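Local coordinates for 4'-phospho-dehydrooxetanocin synthase (Bacillus megaterium, PDB 5UL3), which uses cobalamin, a [4Fe-4S] cluster and S-adenosylmethionine to carry out the oxidative ring contraction of dAMP to an oxetane aldehyde in oxetanocin A biosynthesis, at residues Leu61-Asp66 / His71-Asn76. Numbering follows the deposited sequence.
Sequences LYVIED and HVFSPN. With EDO (1,2-ethanediol), chain O.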
loop_
_atom_site.group_PDB
_atom_site.type_symbol
_atom_site.label_atom_id
_atom_site.label_comp_id
_atom_site.label_asym_id
_atom_site.label_seq_id
_atom_site.Cartn_x
_atom_site.Cartn_y
_atom_site.Cartn_z
ATOM N N LEU A 61 28.698 17.473 1.358
ATOM C CA LEU A 61 28.699 18.875 1.750
ATOM C C LEU A 61 29.577 19.680 0.796
ATOM O O LEU A 61 30.716 19.289 0.521
ATOM C CB LEU A 61 29.209 19.030 3.187
ATOM C CG LEU A 61 29.422 20.458 3.671
ATOM C CD1 LEU A 61 28.109 21.216 3.736
ATOM C CD2 LEU A 61 30.110 20.443 5.032
ATOM N N TYR A 62 29.034 20.776 0.278
ATOM C CA TYR A 62 29.798 21.769 -0.466
ATOM C C TYR A 62 29.981 22.989 0.424
ATOM O O TYR A 62 29.005 23.526 0.956
ATOM C CB TYR A 62 29.093 22.168 -1.765
ATOM C CG TYR A 62 28.777 20.986 -2.638
ATOM C CD1 TYR A 62 27.617 20.236 -2.440
ATOM C CD2 TYR A 62 29.638 20.613 -3.661
ATOM C CE1 TYR A 62 27.341 19.126 -3.253
ATOM C CE2 TYR A 62 29.365 19.524 -4.468
ATOM C CZ TYR A 62 28.222 18.790 -4.263
ATOM O OH TYR A 62 27.985 17.706 -5.076
ATOM N N VAL A 63 31.222 23.411 0.598
ATOM C CA VAL A 63 31.531 24.655 1.292
ATOM C C VAL A 63 32.024 25.624 0.229
ATOM O O VAL A 63 33.092 25.418 -0.355
ATOM C CB VAL A 63 32.576 24.458 2.398
ATOM C CG1 VAL A 63 32.693 25.737 3.238
ATOM C CG2 VAL A 63 32.196 23.271 3.270
ATOM N N ILE A 64 31.226 26.647 -0.063
ATOM C CA ILE A 64 31.561 27.623 -1.092
ATOM C C ILE A 64 32.276 28.781 -0.401
ATOM O O ILE A 64 31.640 29.611 0.249
ATOM C CB ILE A 64 30.321 28.098 -1.846
ATOM C CG1 ILE A 64 29.629 26.912 -2.538
ATOM C CG2 ILE A 64 30.708 29.160 -2.859
ATOM C CD1 ILE A 64 28.377 27.302 -3.291
ATOM N N GLU A 65 33.607 28.830 -0.534
ATOM C CA GLU A 65 34.367 29.971 -0.022
ATOM C C GLU A 65 34.010 31.214 -0.819
ATOM O O GLU A 65 33.466 32.173 -0.271
ATOM C CB GLU A 65 35.869 29.716 -0.086
ATOM C CG GLU A 65 36.429 29.042 1.145
ATOM C CD GLU A 65 37.932 29.200 1.246
ATOM O OE1 GLU A 65 38.412 30.350 1.152
ATOM O OE2 GLU A 65 38.633 28.177 1.406
ATOM N N ASP A 66 34.231 31.161 -2.134
ATOM C CA ASP A 66 33.437 31.896 -3.118
ATOM C C ASP A 66 33.298 31.005 -4.357
ATOM O O ASP A 66 33.597 29.807 -4.319
ATOM C CB ASP A 66 34.042 33.280 -3.412
ATOM C CG ASP A 66 35.344 33.221 -4.200
ATOM O OD1 ASP A 66 35.925 32.130 -4.382
ATOM O OD2 ASP A 66 35.792 34.298 -4.643
ATOM N N HIS A 71 34.935 23.763 -1.726
ATOM C CA HIS A 71 35.343 22.522 -1.075
ATOM C C HIS A 71 34.204 21.518 -1.134
ATOM O O HIS A 71 33.045 21.888 -0.960
ATOM C CB HIS A 71 35.698 22.753 0.391
ATOM C CG HIS A 71 36.740 23.804 0.607
ATOM N ND1 HIS A 71 38.082 23.510 0.707
ATOM C CD2 HIS A 71 36.631 25.143 0.759
ATOM C CE1 HIS A 71 38.759 24.629 0.897
ATOM N NE2 HIS A 71 37.902 25.633 0.935
ATOM N N VAL A 72 34.542 20.250 -1.336
ATOM C CA VAL A 72 33.544 19.189 -1.412
ATOM C C VAL A 72 33.966 18.064 -0.476
ATOM O O VAL A 72 35.070 17.521 -0.613
ATOM C CB VAL A 72 33.368 18.663 -2.848
ATOM C CG1 VAL A 72 32.144 17.729 -2.928
ATOM C CG2 VAL A 72 33.224 19.823 -3.833
ATOM N N PHE A 73 33.071 17.694 0.447
ATOM C CA PHE A 73 33.287 16.626 1.422
ATOM C C PHE A 73 32.298 15.496 1.176
ATOM O O PHE A 73 31.085 15.737 1.135
ATOM C CB PHE A 73 33.083 17.137 2.852
ATOM C CG PHE A 73 34.061 18.208 3.269
ATOM C CD1 PHE A 73 33.778 19.549 3.057
ATOM C CD2 PHE A 73 35.252 17.869 3.901
ATOM C CE1 PHE A 73 34.684 20.541 3.451
ATOM C CE2 PHE A 73 36.157 18.850 4.292
ATOM C CZ PHE A 73 35.869 20.180 4.068
ATOM N N SER A 74 32.803 14.272 1.059
ATOM C CA SER A 74 31.966 13.095 0.812
ATOM C C SER A 74 32.422 11.976 1.737
ATOM O O SER A 74 33.133 11.057 1.319
ATOM C CB SER A 74 32.026 12.680 -0.659
ATOM O OG SER A 74 31.198 11.562 -0.907
ATOM N N PRO A 75 32.006 12.014 3.005
ATOM C CA PRO A 75 32.576 11.087 3.996
ATOM C C PRO A 75 32.177 9.643 3.795
ATOM O O PRO A 75 32.876 8.754 4.299
ATOM C CB PRO A 75 32.047 11.622 5.329
ATOM C CG PRO A 75 30.882 12.454 4.999
ATOM C CD PRO A 75 31.069 12.974 3.594
ATOM N N ASN A 76 31.082 9.374 3.085
ATOM C CA ASN A 76 30.540 8.026 2.950
ATOM C C ASN A 76 30.772 7.405 1.588
ATOM O O ASN A 76 30.445 6.229 1.401
ATOM C CB ASN A 76 29.030 8.035 3.248
ATOM C CG ASN A 76 28.727 8.545 4.634
ATOM O OD1 ASN A 76 29.595 8.521 5.501
ATOM N ND2 ASN A 76 27.496 9.014 4.854
HETATM C C1 EDO O . 36.015 8.900 4.942
HETATM O O1 EDO O . 35.159 9.781 5.681
HETATM C C2 EDO O . 35.744 7.490 5.457
HETATM O O2 EDO O . 36.485 6.528 4.698
#
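H71 and E65 meet through a nearly straight hydrogen bond, H71 NE2 to E65 OE2 at 2.7 Å with 175° at the hydrogen. The carboxylate oxygen receives it on its anti lone pair, in the imidazole plane, and the two flat groups are almost coplanar, 13° apart. With CG anti to its carbonyl carbon (chi1 -55°), H71 presents this ring edge to E65.

Beside this bond the backbones pair as antiparallel strands: L61 and F73 exchange two hydrogen bonds, N of F73 reaching O of L61 at 2.8 Å, and V63 with H71 repeats the pattern. Y62 and V72 form the non-hydrogen-bonded pair between, on the face opposite L61, V63, H71 and F73; Y62 CE2 lies 3.6 Å from V72 CG1. On the H71 face, V63 CG2 lies 3.7 Å from F73 CE1, at that ring's edge, and L61 CD2, more loosely, 4.3 Å from F73 CD1.

Y102 OH hydrogen-bonds H71 ND1, so with E65 on NE2 both ring nitrogens have partners and the imidazole's rotation is fixed; F45 meets it edge-to-face. Helix 7-21 covers L61 and F73. The hairpin forms the central strands of a four-stranded antiparallel sheet, consistent with the N-terminal domain of unknown function, away from the cofactor sites. The carboxylate could raise the pKa of H71; whether the imidazole is charged or neutral, the bond ties the hairpin's arms together beyond the backbone ladder.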